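Local coordinates for MaoC-like dehydratase (Phytophthora Capsici, PDB 3KH8), which probably catalyses the reversible hydration of enoyl-CoA thioesters, as a MaoC-like dehydratase of the hydratase 2 family built from hot dog folds, at residues L60-G65 with F84-V89; D70-Y75 with A261-F266; I150-Y153 with G158-M161. All coordinates share one frame; numbering follows the deposited sequence.

Interaction 1: L60-G65 with F84-V89; sequences LMYAVG and FPLYPV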
ATOM      1  N   LEU A  60      -2.096  -7.605  -2.964  1.00 10.52           N
ATOM      2  CA  LEU A  60      -2.834  -6.351  -3.125  1.00 10.35           C
ATOM      3  C   LEU A  60      -1.929  -5.132  -2.954  1.00 10.42           C
ATOM      4  O   LEU A  60      -2.009  -4.184  -3.735  1.00  9.84           O
ATOM      5  CB  LEU A  60      -4.016  -6.283  -2.145  1.00 10.37           C
ATOM      6  CG  LEU A  60      -5.070  -7.402  -2.217  1.00  9.84           C
ATOM      7  CD1 LEU A  60      -6.142  -7.240  -1.142  1.00  9.53           C
ATOM      8  CD2 LEU A  60      -5.724  -7.454  -3.587  1.00 11.11           C
ATOM      9  N   MET A  61      -1.067  -5.172  -1.936  1.00 10.75           N
ATOM     10  CA  MET A  61      -0.131  -4.079  -1.655  1.00 11.41           C
ATOM     11  C   MET A  61       0.851  -3.858  -2.803  1.00 10.91           C
ATOM     12  O   MET A  61       1.208  -2.719  -3.116  1.00 10.90           O
ATOM     13  CB  MET A  61       0.641  -4.355  -0.362  1.00 12.09           C
ATOM     14  CG  MET A  61      -0.229  -4.373   0.903  1.00 15.27           C
ATOM     15  SD  MET A  61       0.711  -4.753   2.403  1.00 23.23           S
ATOM     16  CE  MET A  61       2.071  -3.597   2.241  1.00 19.92           C
ATOM     17  N   TYR A  62       1.291  -4.954  -3.413  1.00 10.47           N
ATOM     18  CA  TYR A  62       2.153  -4.896  -4.591  1.00 10.57           C
ATOM     19  C   TYR A  62       1.425  -4.303  -5.798  1.00 10.55           C
ATOM     20  O   TYR A  62       1.962  -3.427  -6.479  1.00 10.56           O
ATOM     21  CB  TYR A  62       2.708  -6.285  -4.938  1.00 10.42           C
ATOM     22  CG  TYR A  62       3.542  -6.285  -6.206  1.00 11.10           C
ATOM     23  CD1 TYR A  62       4.812  -5.699  -6.227  1.00 12.06           C
ATOM     24  CD2 TYR A  62       3.055  -6.847  -7.389  1.00 11.89           C
ATOM     25  CE1 TYR A  62       5.584  -5.684  -7.392  1.00 11.49           C
ATOM     26  CE2 TYR A  62       3.823  -6.835  -8.568  1.00 11.74           C
ATOM     27  CZ  TYR A  62       5.084  -6.249  -8.555  1.00 11.80           C
ATOM     28  OH  TYR A  62       5.855  -6.225  -9.699  1.00 12.41           O
ATOM     29  N   ALA A  63       0.212  -4.787  -6.061  1.00 10.63           N
ATOM     30  CA  ALA A  63      -0.591  -4.298  -7.185  1.00 10.95           C
ATOM     31  C   ALA A  63      -0.788  -2.784  -7.116  1.00 11.18           C
ATOM     32  O   ALA A  63      -0.563  -2.086  -8.110  1.00 10.96           O
ATOM     33  CB  ALA A  63      -1.936  -5.019  -7.246  1.00 11.07           C
ATOM     34  N   VAL A  64      -1.177  -2.271  -5.946  1.00 11.14           N
ATOM     35  CA  VAL A  64      -1.332  -0.819  -5.781  1.00 11.35           C
ATOM     36  C   VAL A  64       0.026  -0.100  -5.838  1.00 11.14           C
ATOM     37  O   VAL A  64       0.116   1.024  -6.335  1.00 10.95           O
ATOM     38  CB  VAL A  64      -2.170  -0.402  -4.511  1.00 11.43           C
ATOM     39  CG1 VAL A  64      -3.512  -1.131  -4.467  1.00 11.28           C
ATOM     40  CG2 VAL A  64      -1.401  -0.612  -3.216  1.00 12.43           C
ATOM     41  N   GLY A  65       1.075  -0.776  -5.368  1.00 10.96           N
ATOM     42  CA  GLY A  65       2.437  -0.246  -5.411  1.00 11.08           C
ATOM     43  C   GLY A  65       2.921   0.032  -6.826  1.00 11.09           C
ATOM     44  O   GLY A  65       3.631   1.004  -7.058  1.00 11.05           O
ATOM     45  N   PHE A  84      -0.122 -10.441  -9.439  1.00 13.06           N
ATOM     46  CA  PHE A  84       0.481  -9.849 -10.631  1.00 13.03           C
ATOM     47  C   PHE A  84       1.753 -10.629 -10.984  1.00 12.86           C
ATOM     48  O   PHE A  84       2.565 -10.909 -10.100  1.00 12.99           O
ATOM     49  CB  PHE A  84       0.757  -8.347 -10.504  1.00 12.88           C
ATOM     50  CG  PHE A  84       1.089  -7.707 -11.822  1.00 12.54           C
ATOM     51  CD1 PHE A  84       0.073  -7.333 -12.698  1.00 11.82           C
ATOM     52  CD2 PHE A  84       2.412  -7.548 -12.217  1.00 12.53           C
ATOM     53  CE1 PHE A  84       0.373  -6.778 -13.940  1.00 13.13           C
ATOM     54  CE2 PHE A  84       2.724  -6.993 -13.457  1.00 12.42           C
ATOM     55  CZ  PHE A  84       1.707  -6.610 -14.319  1.00 12.50           C
ATOM     56  N   PRO A  85       1.917 -11.007 -12.270  1.00 12.86           N
ATOM     57  CA  PRO A  85       2.970 -11.957 -12.654  1.00 12.66           C
ATOM     58  C   PRO A  85       4.409 -11.578 -12.287  1.00 12.46           C
ATOM     59  O   PRO A  85       5.245 -12.469 -12.121  1.00 12.82           O
ATOM     60  CB  PRO A  85       2.805 -12.057 -14.173  1.00 12.70           C
ATOM     61  CG  PRO A  85       1.358 -11.831 -14.381  1.00 13.09           C
ATOM     62  CD  PRO A  85       1.015 -10.730 -13.406  1.00 12.62           C
ATOM     63  N   LEU A  86       4.697 -10.286 -12.157  1.00 12.21           N
ATOM     64  CA  LEU A  86       6.043  -9.842 -11.799  1.00 11.72           C
ATOM     65  C   LEU A  86       6.341  -9.922 -10.294  1.00 11.85           C
ATOM     66  O   LEU A  86       7.492  -9.749  -9.882  1.00 11.70           O
ATOM     67  CB  LEU A  86       6.305  -8.417 -12.306  1.00 11.54           C
ATOM     68  CG  LEU A  86       7.781  -8.002 -12.427  1.00 11.52           C
ATOM     69  CD1 LEU A  86       8.449  -8.696 -13.616  1.00 10.49           C
ATOM     70  CD2 LEU A  86       7.924  -6.490 -12.538  1.00 10.43           C
ATOM     71  N   TYR A  87       5.322 -10.186  -9.474  1.00 11.94           N
ATOM     72  CA  TYR A  87       5.507 -10.154  -8.014  1.00 12.39           C
ATOM     73  C   TYR A  87       6.721 -10.931  -7.453  1.00 12.55           C
ATOM     74  O   TYR A  87       7.367 -10.443  -6.525  1.00 12.60           O
ATOM     75  CB  TYR A  87       4.212 -10.509  -7.250  1.00 12.46           C
ATOM     76  CG  TYR A  87       4.407 -10.499  -5.747  1.00 12.39           C
ATOM     77  CD1 TYR A  87       4.642  -9.307  -5.066  1.00 13.08           C
ATOM     78  CD2 TYR A  87       4.389 -11.682  -5.010  1.00 13.20           C
ATOM     79  CE1 TYR A  87       4.842  -9.288  -3.680  1.00 13.65           C
ATOM     80  CE2 TYR A  87       4.590 -11.676  -3.628  1.00 12.94           C
ATOM     81  CZ  TYR A  87       4.812 -10.478  -2.975  1.00 13.42           C
ATOM     82  OH  TYR A  87       5.012 -10.462  -1.617  1.00 14.59           O
ATOM     83  N   PRO A  88       7.051 -12.120  -8.010  1.00 13.10           N
ATOM     84  CA  PRO A  88       8.222 -12.843  -7.485  1.00 13.56           C
ATOM     85  C   PRO A  88       9.520 -12.028  -7.312  1.00 14.06           C
ATOM     86  O   PRO A  88      10.320 -12.365  -6.443  1.00 14.22           O
ATOM     87  CB  PRO A  88       8.411 -13.969  -8.502  1.00 13.83           C
ATOM     88  CG  PRO A  88       7.033 -14.279  -8.932  1.00 13.37           C
ATOM     89  CD  PRO A  88       6.317 -12.949  -8.988  1.00 13.10           C
ATOM     90  N   VAL A  89       9.718 -10.961  -8.094  1.00 14.60           N
ATOM     91  CA  VAL A  89      10.906 -10.101  -7.933  1.00 14.95           C
ATOM     92  C   VAL A  89      11.035  -9.487  -6.537  1.00 15.36           C
ATOM     93  O   VAL A  89      12.129  -9.101  -6.124  1.00 15.16           O
ATOM     94  CB  VAL A  89      11.002  -8.953  -8.992  1.00 15.14           C
ATOM     95  CG1 VAL A  89      10.981  -9.519 -10.395  1.00 15.21           C
ATOM     96  CG2 VAL A  89       9.902  -7.896  -8.802  1.00 14.66           C
TER
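Tyr62 reaches from helix 56-65 into the loop at residues 84-89, and nearly everything the two segments share is gathered round this one side chain. Its CG lies anti to the backbone N (chi1 177°), which sends the ring away from the helix and across to the loop. The first atom, CB, already lies against the ring of Tyr87, near CD1 and CE1. CG comes closer still, 3.4 Å from Tyr87 CD1. Here the rings form an edge-to-face pair: the edge of Tyr87 is directed at the face of Tyr62, with centroids 5.2 Å apart and planes at 63°.

Further out, CD2 passes Tyr87 CB, and the same face then receives backbone as well as ring. Tyr87 CA stands 4.1 Å from the centroid of the Tyr62 ring in a CH-pi contact. At the rim, CE2 meets Phe84 CB at 3.9 Å, near the plane of the tyrosine ring, so that face and edge are both occupied by the loop. Tyr62 OH ends the chain beside Leu86, 3.4 Å from Leu86 CB and 3.5 Å from Leu86 CD2. Val89 CG2 is more distant.

The turn that presents these groups is a type I beta turn from Phe84 to Tyr87, closed by the bond from Tyr87 N to Phe84 O and followed by a 3-10 segment. Leu86 and Phe84 also pack on helix 251-266, while Met61, on the same helix as Tyr62, meets Met61 of the second subunit. No hydrogen bond crosses between the two segments. Cohesion therefore rests on dispersion and on weakly polar C-H to ring contacts, and helix and loop are joined by the shape of one buried tyrosine.

Interaction 2: D70-Y75 with A261-F266; sequences DLQFTY and ALFKQF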
ATOM      1  N   ASP A  70      -6.878  -2.571 -11.869  1.00 14.45           N
ATOM      2  CA  ASP A  70      -7.746  -3.650 -12.346  1.00 15.32           C
ATOM      3  C   ASP A  70      -8.096  -4.590 -11.193  1.00 14.97           C
ATOM      4  O   ASP A  70      -7.208  -5.071 -10.477  1.00 14.69           O
ATOM      5  CB  ASP A  70      -7.052  -4.425 -13.471  1.00 15.94           C
ATOM      6  CG  ASP A  70      -7.971  -5.416 -14.180  1.00 18.65           C
ATOM      7  OD1 ASP A  70      -8.917  -5.954 -13.570  1.00 20.43           O
ATOM      8  OD2 ASP A  70      -7.721  -5.672 -15.376  1.00 23.43           O
ATOM      9  N   LEU A  71      -9.392  -4.849 -11.039  1.00 14.74           N
ATOM     10  CA  LEU A  71      -9.923  -5.703  -9.968  1.00 14.83           C
ATOM     11  C   LEU A  71      -9.344  -7.114  -9.949  1.00 14.48           C
ATOM     12  O   LEU A  71      -9.280  -7.741  -8.887  1.00 13.82           O
ATOM     13  CB  LEU A  71     -11.454  -5.765 -10.033  1.00 15.12           C
ATOM     14  CG  LEU A  71     -12.212  -4.435  -9.922  1.00 16.45           C
ATOM     15  CD1 LEU A  71     -13.726  -4.664  -9.899  1.00 17.00           C
ATOM     16  CD2 LEU A  71     -11.771  -3.651  -8.696  1.00 16.87           C
ATOM     17  N   GLN A  72      -8.920  -7.605 -11.116  1.00 14.23           N
ATOM     18  CA  GLN A  72      -8.217  -8.884 -11.206  1.00 14.28           C
ATOM     19  C   GLN A  72      -7.012  -8.922 -10.258  1.00 14.15           C
ATOM     20  O   GLN A  72      -6.660  -9.980  -9.738  1.00 14.21           O
ATOM     21  CB  GLN A  72      -7.775  -9.167 -12.656  1.00 14.67           C
ATOM     22  CG  GLN A  72      -6.871 -10.397 -12.803  1.00 15.37           C
ATOM     23  CD  GLN A  72      -6.776 -10.934 -14.223  1.00 16.21           C
ATOM     24  OE1 GLN A  72      -6.803 -10.180 -15.198  1.00 16.86           O
ATOM     25  NE2 GLN A  72      -6.646 -12.247 -14.339  1.00 17.16           N
ATOM     26  N   PHE A  73      -6.397  -7.762 -10.027  1.00 14.03           N
ATOM     27  CA  PHE A  73      -5.214  -7.665  -9.172  1.00 13.77           C
ATOM     28  C   PHE A  73      -5.408  -6.909  -7.852  1.00 13.55           C
ATOM     29  O   PHE A  73      -4.579  -7.035  -6.945  1.00 13.28           O
ATOM     30  CB  PHE A  73      -4.040  -7.066  -9.961  1.00 14.00           C
ATOM     31  CG  PHE A  73      -3.683  -7.853 -11.192  1.00 14.13           C
ATOM     32  CD1 PHE A  73      -3.132  -9.127 -11.082  1.00 13.96           C
ATOM     33  CD2 PHE A  73      -3.922  -7.330 -12.459  1.00 14.90           C
ATOM     34  CE1 PHE A  73      -2.816  -9.871 -12.217  1.00 14.82           C
ATOM     35  CE2 PHE A  73      -3.605  -8.062 -13.605  1.00 15.30           C
ATOM     36  CZ  PHE A  73      -3.048  -9.336 -13.482  1.00 15.05           C
ATOM     37  N   THR A  74      -6.492  -6.140  -7.736  1.00 13.24           N
ATOM     38  CA  THR A  74      -6.717  -5.299  -6.548  1.00 13.30           C
ATOM     39  C   THR A  74      -7.883  -5.739  -5.662  1.00 13.38           C
ATOM     40  O   THR A  74      -8.076  -5.189  -4.572  1.00 13.18           O
ATOM     41  CB  THR A  74      -6.959  -3.822  -6.921  1.00 13.14           C
ATOM     42  OG1 THR A  74      -8.109  -3.731  -7.774  1.00 13.38           O
ATOM     43  CG2 THR A  74      -5.741  -3.230  -7.612  1.00 13.66           C
ATOM     44  N   TYR A  75      -8.664  -6.710  -6.128  1.00 13.70           N
ATOM     45  CA  TYR A  75      -9.827  -7.172  -5.371  1.00 14.49           C
ATOM     46  C   TYR A  75      -9.812  -8.690  -5.191  1.00 14.59           C
ATOM     47  O   TYR A  75      -9.979  -9.440  -6.152  1.00 14.49           O
ATOM     48  CB  TYR A  75     -11.130  -6.691  -6.030  1.00 14.43           C
ATOM     49  CG  TYR A  75     -12.393  -7.134  -5.319  1.00 15.91           C
ATOM     50  CD1 TYR A  75     -12.506  -7.055  -3.929  1.00 17.19           C
ATOM     51  CD2 TYR A  75     -13.483  -7.620  -6.040  1.00 17.14           C
ATOM     52  CE1 TYR A  75     -13.669  -7.460  -3.272  1.00 17.95           C
ATOM     53  CE2 TYR A  75     -14.653  -8.024  -5.391  1.00 18.30           C
ATOM     54  CZ  TYR A  75     -14.736  -7.941  -4.009  1.00 18.72           C
ATOM     55  OH  TYR A  75     -15.888  -8.340  -3.364  1.00 20.48           O
ATOM     56  N   ALA A 261       1.332  -2.840 -18.790  1.00 13.32           N
ATOM     57  CA  ALA A 261       0.974  -2.521 -20.171  1.00 13.64           C
ATOM     58  C   ALA A 261       1.018  -3.773 -21.045  1.00 13.97           C
ATOM     59  O   ALA A 261       0.115  -4.002 -21.853  1.00 14.08           O
ATOM     60  CB  ALA A 261       1.897  -1.444 -20.726  1.00 13.54           C
ATOM     61  N   LEU A 262       2.058  -4.585 -20.860  1.00 14.24           N
ATOM     62  CA  LEU A 262       2.227  -5.825 -21.623  1.00 14.78           C
ATOM     63  C   LEU A 262       1.126  -6.844 -21.333  1.00 15.06           C
ATOM     64  O   LEU A 262       0.589  -7.460 -22.258  1.00 15.05           O
ATOM     65  CB  LEU A 262       3.617  -6.429 -21.377  1.00 14.52           C
ATOM     66  CG  LEU A 262       4.795  -5.605 -21.907  1.00 14.76           C
ATOM     67  CD1 LEU A 262       6.074  -5.951 -21.144  1.00 14.03           C
ATOM     68  CD2 LEU A 262       4.975  -5.801 -23.416  1.00 14.93           C
ATOM     69  N   PHE A 263       0.789  -7.014 -20.054  1.00 15.54           N
ATOM     70  CA  PHE A 263      -0.295  -7.914 -19.661  1.00 16.21           C
ATOM     71  C   PHE A 263      -1.623  -7.459 -20.252  1.00 16.64           C
ATOM     72  O   PHE A 263      -2.391  -8.277 -20.764  1.00 16.58           O
ATOM     73  CB  PHE A 263      -0.413  -8.039 -18.130  1.00 16.07           C
ATOM     74  CG  PHE A 263      -1.573  -8.899 -17.685  1.00 16.10           C
ATOM     75  CD1 PHE A 263      -1.457 -10.283 -17.659  1.00 15.83           C
ATOM     76  CD2 PHE A 263      -2.788  -8.322 -17.318  1.00 16.05           C
ATOM     77  CE1 PHE A 263      -2.535 -11.087 -17.264  1.00 16.57           C
ATOM     78  CE2 PHE A 263      -3.871  -9.116 -16.921  1.00 15.69           C
ATOM     79  CZ  PHE A 263      -3.740 -10.500 -16.891  1.00 15.81           C
ATOM     80  N   LYS A 264      -1.880  -6.155 -20.175  1.00 17.49           N
ATOM     81  CA  LYS A 264      -3.135  -5.565 -20.649  1.00 18.46           C
ATOM     82  C   LYS A 264      -3.304  -5.734 -22.163  1.00 18.74           C
ATOM     83  O   LYS A 264      -4.388  -6.081 -22.642  1.00 18.75           O
ATOM     84  CB  LYS A 264      -3.195  -4.082 -20.263  1.00 18.75           C
ATOM     85  CG  LYS A 264      -4.552  -3.424 -20.456  1.00 20.92           C
ATOM     86  CD  LYS A 264      -4.486  -1.943 -20.101  1.00 24.74           C
ATOM     87  CE  LYS A 264      -5.844  -1.276 -20.242  1.00 26.56           C
ATOM     88  NZ  LYS A 264      -5.770   0.169 -19.871  1.00 29.33           N
ATOM     89  N   GLN A 265      -2.225  -5.498 -22.906  1.00 18.93           N
ATOM     90  CA  GLN A 265      -2.272  -5.569 -24.368  1.00 19.32           C
ATOM     91  C   GLN A 265      -2.337  -7.002 -24.912  1.00 19.37           C
ATOM     92  O   GLN A 265      -3.102  -7.277 -25.841  1.00 19.55           O
ATOM     93  CB  GLN A 265      -1.099  -4.798 -24.992  1.00 19.18           C
ATOM     94  CG  GLN A 265      -1.095  -4.762 -26.532  1.00 19.86           C
ATOM     95  CD  GLN A 265      -2.341  -4.127 -27.123  1.00 21.07           C
ATOM     96  OE1 GLN A 265      -2.773  -3.059 -26.690  1.00 21.94           O
ATOM     97  NE2 GLN A 265      -2.920  -4.782 -28.124  1.00 21.63           N
ATOM     98  N   PHE A 266      -1.566  -7.910 -24.315  1.00 19.40           N
ATOM     99  CA  PHE A 266      -1.315  -9.220 -24.924  1.00 19.67           C
ATOM    100  C   PHE A 266      -1.894 -10.457 -24.230  1.00 20.02           C
ATOM    101  O   PHE A 266      -2.156 -11.467 -24.894  1.00 20.30           O
ATOM    102  CB  PHE A 266       0.187  -9.406 -25.164  1.00 19.37           C
ATOM    103  CG  PHE A 266       0.790  -8.355 -26.056  1.00 19.59           C
ATOM    104  CD1 PHE A 266       0.605  -8.404 -27.437  1.00 19.20           C
ATOM    105  CD2 PHE A 266       1.534  -7.313 -25.514  1.00 18.68           C
ATOM    106  CE1 PHE A 266       1.155  -7.432 -28.267  1.00 19.62           C
ATOM    107  CE2 PHE A 266       2.088  -6.332 -26.334  1.00 19.56           C
ATOM    108  CZ  PHE A 266       1.899  -6.389 -27.714  1.00 19.79           C
TER
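An edge-to-face aromatic contact, buried and almost wholly apolar, joins the short helix 71-74 to the C-terminal part of the long helix 251-266, with Phe73 and Phe263 as the principal partners. The two side chains come from opposite directions. Phe73 leads with its edge: CE2 and CZ each lie 3.5 Å from Phe263 CE2, and CZ stands over one face of the Phe263 ring, displaced toward the rim. Centroids 5.1 Å apart and planes at 72° describe a slightly tilted T-shape.

Gln72 adds a second approach to the same ring. With CG anti to the backbone N (chi1 172°) and the chain extended beyond it, the amide arrives at the ring edge, where OE1 lies 3.5 Å from Phe263 CZ, near the ring plane. An amide oxygen placed there faces the weakly positive rim of the phenylalanine. Its partner NE2 is hydrogen-bonded to Gly269 O and Lys80 O, which fix the amide. On the way, Gln72 CG lies over the centre of one face of the Phe73 ring, so neighbouring residues pack together before either meets the long helix.

The short helix is itself secured at its start. Asp70 is the N-cap, and its OD1 accepts from Gln72 N at 3.0 Å, met from above the carboxylate plane. Phe73 also forms an edge-to-face pair with Phe84. On its other side, helix 251-266 lies on strands 290-297 and 302-309 through Leu262 and Phe266, the long helix wrapped by a curved antiparallel sheet that defines the hot dog fold.

Interaction 3: I150-Y153 with G158-M161; sequences ISFY and GTLM
Tyr153 and Leu160 form the hydrogen-bonded pair of an antiparallel beta hairpin, made of strands 141-154 and 158-169, whose segments run at 178° to each other. Tyr153 N donates to Leu160 O at 2.9 Å in a nearly straight bond (176°), and Leu160 N returns a bond of the same length to Tyr153 O, more bent but lying in the carbonyl plane. Phe152 and Met161 make the adjoining non-hydrogen-bonded pair. CA-H...O contacts supplement the bonds on both sides of the hydrogen-bonded pair: Phe152 CA with Leu160 O on one, Thr159 CA with Tyr153 O at 3.3 Å on the other.

On the face carrying Phe152 and Met161, the phenylalanine ring is the centre of the packing. Its CG is anti to the backbone N (chi1 -155°), and the ring swings across to the partner strand, where the methyl CG2 of Thr159 sits over one face, 3.8 Å from the ring centroid in a CH-pi contact. Met161 comes along differently: CG lies 3.9 Å from Phe152 CD1, and the extended chain carries SD to the ring edge in a Met-aromatic contact, the bend at chi3 turning only CE.

A second shell sets these groups. Phe152 also packs on Val39 and Ile42 of helix 39-44 and meets the ring of Tyr189, whose hydroxyl is hydrogen-bonded to Thr159 OG1; the same oxygen bonds to Leu186 O, so the rotation that places the Thr159 methyl on the ring is held from its polar branch. On the opposite face, Tyr153 OH reaches Arg194 O. Next to this segment pairing, Ile150 and Ser151 both face Glu162 in a classic beta bulge, and Ser151 OG is hydrogen-bonded to Glu162 OE1 and to Arg194 N.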
ATOM      1  N   ILE A 150      25.846 -16.555 -11.041  1.00 29.96           N
ATOM      2  CA  ILE A 150      26.030 -17.386 -12.242  1.00 30.21           C
ATOM      3  C   ILE A 150      26.933 -16.757 -13.312  1.00 30.73           C
ATOM      4  O   ILE A 150      27.356 -17.440 -14.248  1.00 30.59           O
ATOM      5  CB  ILE A 150      24.676 -17.817 -12.875  1.00 30.10           C
ATOM      6  CG1 ILE A 150      23.845 -16.592 -13.288  1.00 29.93           C
ATOM      7  CG2 ILE A 150      23.908 -18.734 -11.919  1.00 29.74           C
ATOM      8  CD1 ILE A 150      22.665 -16.909 -14.190  1.00 29.24           C
ATOM      9  N   SER A 151      27.210 -15.462 -13.173  1.00 31.38           N
ATOM     10  CA  SER A 151      28.091 -14.745 -14.093  1.00 32.22           C
ATOM     11  C   SER A 151      28.891 -13.658 -13.393  1.00 33.10           C
ATOM     12  O   SER A 151      28.402 -13.010 -12.468  1.00 33.07           O
ATOM     13  CB  SER A 151      27.295 -14.116 -15.242  1.00 31.96           C
ATOM     14  OG  SER A 151      26.728 -15.103 -16.080  1.00 30.71           O
ATOM     15  N   PHE A 152      30.124 -13.470 -13.853  1.00 34.26           N
ATOM     16  CA  PHE A 152      30.966 -12.361 -13.432  1.00 35.49           C
ATOM     17  C   PHE A 152      31.772 -11.920 -14.650  1.00 36.46           C
ATOM     18  O   PHE A 152      32.861 -12.441 -14.913  1.00 36.69           O
ATOM     19  CB  PHE A 152      31.881 -12.781 -12.277  1.00 35.45           C
ATOM     20  CG  PHE A 152      32.334 -11.638 -11.409  1.00 35.71           C
ATOM     21  CD1 PHE A 152      31.549 -11.204 -10.344  1.00 35.64           C
ATOM     22  CD2 PHE A 152      33.547 -11.002 -11.649  1.00 35.79           C
ATOM     23  CE1 PHE A 152      31.963 -10.150  -9.536  1.00 35.87           C
ATOM     24  CE2 PHE A 152      33.971  -9.944 -10.846  1.00 35.88           C
ATOM     25  CZ  PHE A 152      33.178  -9.520  -9.787  1.00 36.05           C
ATOM     26  N   TYR A 153      31.219 -10.973 -15.404  1.00 37.42           N
ATOM     27  CA  TYR A 153      31.786 -10.588 -16.693  1.00 38.35           C
ATOM     28  C   TYR A 153      32.501  -9.248 -16.660  1.00 39.06           C
ATOM     29  O   TYR A 153      32.035  -8.300 -16.028  1.00 39.10           O
ATOM     30  CB  TYR A 153      30.703 -10.563 -17.776  1.00 38.25           C
ATOM     31  CG  TYR A 153      30.324 -11.926 -18.315  1.00 38.15           C
ATOM     32  CD1 TYR A 153      31.260 -12.717 -18.984  1.00 38.13           C
ATOM     33  CD2 TYR A 153      29.026 -12.418 -18.174  1.00 37.98           C
ATOM     34  CE1 TYR A 153      30.920 -13.967 -19.486  1.00 37.80           C
ATOM     35  CE2 TYR A 153      28.672 -13.673 -18.676  1.00 37.89           C
ATOM     36  CZ  TYR A 153      29.626 -14.437 -19.331  1.00 37.86           C
ATOM     37  OH  TYR A 153      29.294 -15.672 -19.833  1.00 37.91           O
ATOM     38  N   GLY A 158      33.241  -1.833 -17.006  1.00 41.17           N
ATOM     39  CA  GLY A 158      32.856  -2.289 -15.669  1.00 40.28           C
ATOM     40  C   GLY A 158      32.640  -3.788 -15.551  1.00 39.55           C
ATOM     41  O   GLY A 158      33.078  -4.560 -16.408  1.00 39.71           O
ATOM     42  N   THR A 159      31.958  -4.192 -14.480  1.00 38.63           N
ATOM     43  CA  THR A 159      31.676  -5.601 -14.191  1.00 37.56           C
ATOM     44  C   THR A 159      30.172  -5.876 -14.167  1.00 36.59           C
ATOM     45  O   THR A 159      29.420  -5.153 -13.520  1.00 36.50           O
ATOM     46  CB  THR A 159      32.293  -6.020 -12.827  1.00 37.61           C
ATOM     47  OG1 THR A 159      33.704  -6.210 -12.977  1.00 37.95           O
ATOM     48  CG2 THR A 159      31.675  -7.320 -12.299  1.00 37.67           C
ATOM     49  N   LEU A 160      29.738  -6.917 -14.875  1.00 35.49           N
ATOM     50  CA  LEU A 160      28.360  -7.395 -14.743  1.00 34.30           C
ATOM     51  C   LEU A 160      28.298  -8.683 -13.927  1.00 33.26           C
ATOM     52  O   LEU A 160      28.751  -9.741 -14.377  1.00 33.16           O
ATOM     53  CB  LEU A 160      27.685  -7.589 -16.107  1.00 34.51           C
ATOM     54  CG  LEU A 160      26.234  -8.100 -16.058  1.00 34.72           C
ATOM     55  CD1 LEU A 160      25.265  -7.017 -15.590  1.00 34.74           C
ATOM     56  CD2 LEU A 160      25.798  -8.665 -17.402  1.00 34.96           C
ATOM     57  N   MET A 161      27.742  -8.578 -12.721  1.00 31.99           N
ATOM     58  CA  MET A 161      27.484  -9.744 -11.883  1.00 30.73           C
ATOM     59  C   MET A 161      26.022 -10.165 -12.015  1.00 29.58           C
ATOM     60  O   MET A 161      25.114  -9.372 -11.759  1.00 29.39           O
ATOM     61  CB  MET A 161      27.825  -9.451 -10.417  1.00 30.83           C
ATOM     62  CG  MET A 161      27.757 -10.681  -9.515  1.00 31.63           C
ATOM     63  SD  MET A 161      28.283 -10.382  -7.815  1.00 33.90           S
ATOM     64  CE  MET A 161      26.878  -9.490  -7.149  1.00 32.89           C
TER

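How the interactions relate
Interactions 1 and 2 are neighbours, their centres about 11 Å apart, whereas interaction 3 lies on the opposite side of the chain's centre, about 28 Å from the centre of interaction 1 and 34 Å from that of interaction 2. The first two interlock along the sequence, since 70-75 falls between 60-65 and 84-89, and they touch directly, as where Ala63 CB meets Phe73 O at 3.3 Å. Both also adjoin the second subunit. Of the three, only interaction 2 has its segments in both the hydratase 2 N-terminal and MaoC-like ranges. Helix 251-266 links the first two, carrying Phe263 and also covering Phe84 and Leu86, whereas interaction 3 is a hairpin of the antiparallel sheet.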